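Local coordinates for protein PlyP35 (PDB 6S3Y) that probably anchors a Listeria phage endolysin to the bacterial cell wall through two SH3-like repeats that form its C-terminal binding domain, at residues 13-18 and 28-33; 61-66 and 85-90. All coordinates share one frame; numbering follows the deposited sequence.

In the fold
Contact 1 pairs the end of strand 6-17 with strand 27-32 in a beta hairpin within the first of two SH3-like cell wall binding sequence repeats. Contact 2 sets the end of strand 56-63 and the short 3-10 turn after it, also in the first sequence repeat, against residues 85-90 of the second, so contact 1 is internal to one sequence repeat and contact 2 spans both. Their centres lie about 11 Å apart and they touch directly: Q17 O is 2.8 Å from Y61 N, a probable hydrogen bond that passes from the hairpin to strand 56-63, and Y15 CE2 packs 3.4 Å from H85 O. Along the chain contact 1 closes before contact 2 opens.

Contact 1. Residues 13-18 and 28-33; sequences VGYFQD and VRQWKH
F16 and W31 stack from neighbouring antiparallel strands: the phenyl ring lies offset on the six-membered ring of the indole, centroids 4.3 Å apart and planes inclined by 28°. W31 CH2 sits over the centre of the F16 ring, while F16 CB rests over the indole face, toward its rim, as a CH-pi contact. F16, R29 and W31 project from the same face of the sheet, and CG of F16, anti to the backbone N (chi1 -171°), comes 3.6 Å from W31 CH2. V28 CG1 adds an apolar contact to F16 CD2 at 3.9 Å. I62 of strand 56-63 touches both aromatic side chains.

On the other face, Q30 lays CG obliquely near Y15 CD1 (4.0 Å) and CB against V13 CG2; its amide is held by S27 and K11.

The backbones are joined by G14 N to W31 O (2.9 Å), the return bond from W31 N to G14 O, and F16 N to R29 O. At F16 the ladder is interrupted by a classic beta bulge: V28 and R29 both face this one residue, and F16 O accepts from V28 N (2.7 Å) and from R29 N (3.1 Å). R29 NH1 turns back to V28 O and also forms a salt bridge with D53.

Two donors on one carbonyl fix the bulge where the chain turns its corner at V28, while the face that carries F16 and W31 packs on I62 of strand 56-63.

Contact 2. Residues 61-66 and 85-90; sequences YIYHSM and HAFCWD
F87 drives its ring edge toward the face of Y63 in a T-shaped pair, with planes 86° apart and centroids separated by 5.2 Å. F87 meets Y63 with its CE2 and CZ, near CE2 and CD2 of the tyrosine: F87 CZ lies 3.5 Å from Y63 CE2, and F87 CE2 stands above the tyrosine plane, offset toward its rim. The side chain of Y63 sets out toward 85-90, with CG anti to its backbone N (chi1 -170°). The opposite face of Y63 is met by H64 ND1, from the next residue in the chain. Two further edge-to-face partners extend the cluster, W46 against Y63 and F99 against F87.

Selenomethionine M66 fills in beside this pair. Its chain is extended beyond CG, with CE anti to CB (chi3 -180°), and crosses the H85 side chain at about a right angle. The CE methyl lies over one face of the imidazole, 4.1 Å from the ring centroid, as a CH-pi contact, while the selenium stands farther off, 5.0 Å from that centroid and oblique. The same CE makes an apolar contact with F87 CE2 at 4.2 Å. Distinct from these is the close approach of the methyl to a carbonyl oxygen, M66 CE to H85 O at 3.3 Å.

Polar links at this end of the contact run to a neighbouring residue: S65 O accepts from the side chain of N83, and M66 shares a backbone hydrogen bond with the same residue. Within the turn, M66 N bonds to Y63 O at 2.9 Å, closing the 3-10 segment that carries M66 to H85 and F87.

What meets here is thus mainly a buried surface of rings and a methyl group, with hydrogen bonds to N83 beside it; strand 78-89 is also tied to the first sequence repeat by its pairing with strand 36-41.

Contact 1. Residues 13-18 and 28-33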
loop_
_atom_site.group_PDB
_atom_site.type_symbol
_atom_site.label_atom_id
_atom_site.label_comp_id
_atom_site.label_asym_id
_atom_site.label_seq_id
_atom_site.Cartn_x
_atom_site.Cartn_y
_atom_site.Cartn_z
ATOM N N VAL A 13 -1.032 -5.184 -6.039
ATOM C CA VAL A 13 -2.057 -4.088 -5.942
ATOM C C VAL A 13 -1.430 -2.778 -5.445
ATOM O O VAL A 13 -0.330 -2.805 -4.797
ATOM C CB VAL A 13 -3.224 -4.499 -5.031
ATOM C CG1 VAL A 13 -3.848 -5.820 -5.486
ATOM C CG2 VAL A 13 -2.796 -4.573 -3.560
ATOM N N GLY A 14 -2.102 -1.672 -5.760
ATOM C CA GLY A 14 -1.986 -0.376 -5.054
ATOM C C GLY A 14 -3.097 -0.235 -4.037
ATOM O O GLY A 14 -4.187 -0.815 -4.224
ATOM N N TYR A 15 -2.861 0.551 -2.988
ATOM C CA TYR A 15 -3.738 0.595 -1.797
ATOM C C TYR A 15 -4.531 1.905 -1.820
ATOM O O TYR A 15 -3.942 2.967 -1.615
ATOM C CB TYR A 15 -2.877 0.383 -0.547
ATOM C CG TYR A 15 -2.171 -0.939 -0.599
ATOM C CD1 TYR A 15 -2.808 -2.105 -0.211
ATOM C CD2 TYR A 15 -0.898 -1.026 -1.134
ATOM C CE1 TYR A 15 -2.172 -3.326 -0.325
ATOM C CE2 TYR A 15 -0.251 -2.252 -1.247
ATOM C CZ TYR A 15 -0.895 -3.402 -0.841
ATOM O OH TYR A 15 -0.283 -4.619 -0.973
ATOM N N PHE A 16 -5.821 1.808 -2.115
ATOM C CA PHE A 16 -6.773 2.950 -2.087
ATOM C C PHE A 16 -7.480 2.901 -0.736
ATOM O O PHE A 16 -8.439 2.117 -0.575
ATOM C CB PHE A 16 -7.699 2.861 -3.297
ATOM C CG PHE A 16 -8.601 4.033 -3.566
ATOM C CD1 PHE A 16 -8.081 5.288 -3.858
ATOM C CD2 PHE A 16 -9.971 3.862 -3.589
ATOM C CE1 PHE A 16 -8.923 6.339 -4.181
ATOM C CE2 PHE A 16 -10.818 4.919 -3.903
ATOM C CZ PHE A 16 -10.283 6.146 -4.200
ATOM N N GLN A 17 -6.941 3.627 0.239
ATOM C CA GLN A 17 -7.330 3.504 1.674
ATOM C C GLN A 17 -8.421 4.518 2.005
ATOM O O GLN A 17 -8.549 5.516 1.267
ATOM C CB GLN A 17 -6.087 3.705 2.566
ATOM C CG GLN A 17 -4.953 2.711 2.327
ATOM C CD GLN A 17 -5.371 1.270 2.558
ATOM O OE1 GLN A 17 -5.638 0.516 1.610
ATOM N NE2 GLN A 17 -5.454 0.890 3.825
ATOM N N ASP A 18 -9.168 4.302 3.091
ATOM C CA ASP A 18 -10.264 5.218 3.503
ATOM C C ASP A 18 -9.678 6.494 4.120
ATOM O O ASP A 18 -10.456 7.436 4.338
ATOM C CB ASP A 18 -11.272 4.516 4.416
ATOM C CG ASP A 18 -10.724 4.009 5.739
ATOM O OD1 ASP A 18 -9.500 3.986 5.920
ATOM O OD2 ASP A 18 -11.543 3.614 6.581
ATOM N N VAL A 28 -10.407 0.783 0.644
ATOM C CA VAL A 28 -11.634 1.004 -0.181
ATOM C C VAL A 28 -11.490 0.167 -1.459
ATOM O O VAL A 28 -12.464 -0.477 -1.847
ATOM C CB VAL A 28 -11.819 2.501 -0.472
ATOM C CG1 VAL A 28 -12.960 2.734 -1.431
ATOM C CG2 VAL A 28 -12.036 3.279 0.813
ATOM N N ARG A 29 -10.312 0.184 -2.077
ATOM C CA ARG A 29 -9.949 -0.698 -3.214
ATOM C C ARG A 29 -8.500 -1.164 -3.039
ATOM O O ARG A 29 -7.664 -0.366 -2.580
ATOM C CB ARG A 29 -10.041 0.010 -4.572
ATOM C CG ARG A 29 -11.449 0.409 -4.971
ATOM C CD ARG A 29 -12.333 -0.735 -5.376
ATOM N NE ARG A 29 -13.632 -0.269 -5.862
ATOM C CZ ARG A 29 -14.703 -0.085 -5.103
ATOM N NH1 ARG A 29 -14.662 -0.304 -3.805
ATOM N NH2 ARG A 29 -15.851 0.298 -5.624
ATOM N N GLN A 30 -8.217 -2.396 -3.443
ATOM C CA GLN A 30 -6.869 -2.894 -3.731
ATOM C C GLN A 30 -6.830 -3.102 -5.234
ATOM O O GLN A 30 -7.239 -4.168 -5.706
ATOM C CB GLN A 30 -6.589 -4.107 -2.838
ATOM C CG GLN A 30 -6.319 -3.688 -1.400
ATOM C CD GLN A 30 -5.932 -4.815 -0.484
ATOM O OE1 GLN A 30 -5.698 -5.935 -0.914
ATOM N NE2 GLN A 30 -5.911 -4.518 0.811
ATOM N N TRP A 31 -6.400 -2.074 -5.950
ATOM C CA TRP A 31 -6.436 -2.029 -7.421
ATOM C C TRP A 31 -5.244 -2.812 -7.977
ATOM O O TRP A 31 -4.087 -2.436 -7.688
ATOM C CB TRP A 31 -6.403 -0.584 -7.920
ATOM C CG TRP A 31 -7.703 0.166 -7.874
ATOM C CD1 TRP A 31 -8.954 -0.269 -8.206
ATOM C CD2 TRP A 31 -7.845 1.565 -7.562
ATOM N NE1 TRP A 31 -9.860 0.749 -8.087
ATOM C CE2 TRP A 31 -9.204 1.893 -7.718
ATOM C CE3 TRP A 31 -6.945 2.569 -7.179
ATOM C CZ2 TRP A 31 -9.689 3.175 -7.492
ATOM C CZ3 TRP A 31 -7.416 3.841 -6.974
ATOM C CH2 TRP A 31 -8.767 4.137 -7.132
ATOM N N LYS A 32 -5.530 -3.795 -8.831
ATOM C CA LYS A 32 -4.498 -4.573 -9.559
ATOM C C LYS A 32 -3.575 -3.613 -10.313
ATOM O O LYS A 32 -4.067 -2.600 -10.879
ATOM C CB LYS A 32 -5.185 -5.558 -10.512
ATOM C CG LYS A 32 -4.257 -6.619 -11.081
ATOM C CD LYS A 32 -4.991 -7.647 -11.923
ATOM C CE LYS A 32 -5.786 -7.026 -13.059
ATOM N NZ LYS A 32 -6.481 -8.044 -13.883
ATOM N N HIS A 33 -2.282 -3.949 -10.362
ATOM C CA HIS A 33 -1.267 -3.279 -11.217
ATOM C C HIS A 33 -1.898 -2.988 -12.579
ATOM O O HIS A 33 -2.523 -3.901 -13.114
ATOM C CB HIS A 33 -0.009 -4.144 -11.352
ATOM C CG HIS A 33 1.148 -3.417 -11.957
ATOM N ND1 HIS A 33 1.651 -3.675 -13.220
ATOM C CD2 HIS A 33 1.854 -2.369 -11.481
ATOM C CE1 HIS A 33 2.718 -2.908 -13.418
ATOM N NE2 HIS A 33 2.832 -2.065 -12.388
#

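Contact 2. Residues 61-66 and 85-90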
loop_
_atom_site.group_PDB
_atom_site.type_symbol
_atom_site.label_atom_id
_atom_site.label_comp_id
_atom_site.label_asym_id
_atom_site.label_seq_id
_atom_site.Cartn_x
_atom_site.Cartn_y
_atom_site.Cartn_z
ATOM N N TYR A 61 -7.906 7.248 -0.778
ATOM C CA TYR A 61 -6.611 7.944 -0.851
ATOM C C TYR A 61 -5.550 6.922 -1.261
ATOM O O TYR A 61 -5.501 5.840 -0.665
ATOM C CB TYR A 61 -6.278 8.558 0.515
ATOM C CG TYR A 61 -7.308 9.545 1.000
ATOM C CD1 TYR A 61 -8.423 9.127 1.706
ATOM C CD2 TYR A 61 -7.176 10.889 0.723
ATOM C CE1 TYR A 61 -9.401 10.033 2.123
ATOM C CE2 TYR A 61 -8.119 11.813 1.146
ATOM C CZ TYR A 61 -9.242 11.379 1.843
ATOM O OH TYR A 61 -10.215 12.235 2.256
ATOM N N ILE A 62 -4.680 7.296 -2.187
ATOM C CA ILE A 62 -3.612 6.386 -2.639
ATOM C C ILE A 62 -2.301 7.157 -2.730
ATOM O O ILE A 62 -2.284 8.308 -3.202
ATOM C CB ILE A 62 -4.018 5.675 -3.955
ATOM C CG1 ILE A 62 -2.954 4.656 -4.360
ATOM C CG2 ILE A 62 -4.309 6.664 -5.063
ATOM C CD1 ILE A 62 -3.463 3.592 -5.320
ATOM N N TYR A 63 -1.227 6.525 -2.277
ATOM C CA TYR A 63 0.105 7.160 -2.162
ATOM C C TYR A 63 0.657 7.433 -3.548
ATOM O O TYR A 63 0.394 6.640 -4.461
ATOM C CB TYR A 63 0.965 6.248 -1.297
ATOM C CG TYR A 63 2.282 6.830 -0.867
ATOM C CD1 TYR A 63 2.383 7.574 0.296
ATOM C CD2 TYR A 63 3.432 6.596 -1.596
ATOM C CE1 TYR A 63 3.607 8.057 0.745
ATOM C CE2 TYR A 63 4.660 7.064 -1.163
ATOM C CZ TYR A 63 4.747 7.790 0.016
ATOM O OH TYR A 63 5.950 8.272 0.415
ATOM N N HIS A 64 1.387 8.526 -3.719
ATOM C CA HIS A 64 1.719 9.124 -5.042
ATOM C C HIS A 64 2.504 8.130 -5.901
ATOM O O HIS A 64 2.286 8.118 -7.127
ATOM C CB HIS A 64 2.466 10.444 -4.866
ATOM C CG HIS A 64 3.880 10.291 -4.449
ATOM N ND1 HIS A 64 4.269 9.896 -3.161
ATOM C CD2 HIS A 64 5.000 10.442 -5.156
ATOM C CE1 HIS A 64 5.577 9.838 -3.104
ATOM N NE2 HIS A 64 6.051 10.174 -4.306
ATOM N N SER A 65 3.371 7.303 -5.300
ATOM C CA SER A 65 4.230 6.367 -6.083
ATOM C C SER A 65 3.422 5.182 -6.601
ATOM O O SER A 65 3.909 4.417 -7.407
ATOM C CB SER A 65 5.438 5.964 -5.293
ATOM O OG SER A 65 5.073 5.253 -4.118
HETATM N N MSE A 66 2.163 5.014 -6.158
HETATM C CA MSE A 66 1.302 3.955 -6.666
HETATM C C MSE A 66 0.373 4.431 -7.796
HETATM O O MSE A 66 -0.480 3.664 -8.254
HETATM C CB MSE A 66 0.492 3.344 -5.531
HETATM C CG MSE A 66 1.356 2.803 -4.441
HETATM SE SE MSE A 66 0.315 2.368 -2.893
HETATM C CE MSE A 66 1.732 1.713 -1.710
ATOM N N HIS A 85 2.856 -1.652 -5.555
ATOM C CA HIS A 85 4.038 -1.918 -4.677
ATOM C C HIS A 85 3.579 -1.770 -3.236
ATOM O O HIS A 85 2.466 -1.244 -3.005
ATOM C CB HIS A 85 5.232 -1.007 -4.999
ATOM C CG HIS A 85 5.163 0.364 -4.409
ATOM N ND1 HIS A 85 4.863 1.478 -5.178
ATOM C CD2 HIS A 85 5.333 0.822 -3.136
ATOM C CE1 HIS A 85 4.896 2.560 -4.422
ATOM N NE2 HIS A 85 5.165 2.180 -3.174
ATOM N N ALA A 86 4.376 -2.248 -2.303
ATOM C CA ALA A 86 4.078 -2.122 -0.864
ATOM C C ALA A 86 5.233 -1.382 -0.194
ATOM O O ALA A 86 6.146 -0.861 -0.905
ATOM C CB ALA A 86 3.829 -3.492 -0.295
ATOM N N PHE A 87 5.235 -1.345 1.128
ATOM C CA PHE A 87 6.271 -0.690 1.943
ATOM C C PHE A 87 6.532 -1.565 3.161
ATOM O O PHE A 87 5.594 -2.280 3.590
ATOM C CB PHE A 87 5.824 0.680 2.429
ATOM C CG PHE A 87 5.912 1.809 1.436
ATOM C CD1 PHE A 87 7.103 2.112 0.807
ATOM C CD2 PHE A 87 4.805 2.607 1.185
ATOM C CE1 PHE A 87 7.191 3.182 -0.061
ATOM C CE2 PHE A 87 4.900 3.686 0.317
ATOM C CZ PHE A 87 6.085 3.971 -0.317
ATOM N N CYS A 88 7.739 -1.465 3.733
ATOM C CA CYS A 88 7.957 -1.796 5.166
ATOM C C CYS A 88 8.654 -0.611 5.827
ATOM O O CYS A 88 9.363 0.186 5.123
ATOM C CB CYS A 88 8.720 -3.100 5.345
ATOM S SG CYS A 88 10.305 -3.125 4.476
ATOM N N TRP A 89 8.443 -0.465 7.134
ATOM C CA TRP A 89 8.906 0.721 7.888
ATOM C C TRP A 89 9.759 0.279 9.079
ATOM O O TRP A 89 9.452 -0.768 9.671
ATOM C CB TRP A 89 7.690 1.505 8.380
ATOM C CG TRP A 89 6.892 2.212 7.314
ATOM C CD1 TRP A 89 6.992 3.511 6.942
ATOM C CD2 TRP A 89 5.780 1.666 6.575
ATOM N NE1 TRP A 89 6.039 3.814 6.017
ATOM C CE2 TRP A 89 5.280 2.705 5.770
ATOM C CE3 TRP A 89 5.156 0.409 6.516
ATOM C CZ2 TRP A 89 4.196 2.535 4.908
ATOM C CZ3 TRP A 89 4.081 0.240 5.671
ATOM C CH2 TRP A 89 3.606 1.284 4.884
ATOM N N ASP A 90 10.704 1.120 9.484
ATOM C CA ASP A 90 11.577 0.775 10.638
ATOM C C ASP A 90 10.863 1.100 11.938
ATOM O O ASP A 90 11.458 0.891 12.972
ATOM C CB ASP A 90 12.925 1.446 10.543
ATOM C CG ASP A 90 12.964 2.922 10.828
ATOM O OD1 ASP A 90 11.909 3.582 10.767
ATOM O OD2 ASP A 90 14.081 3.389 11.052
#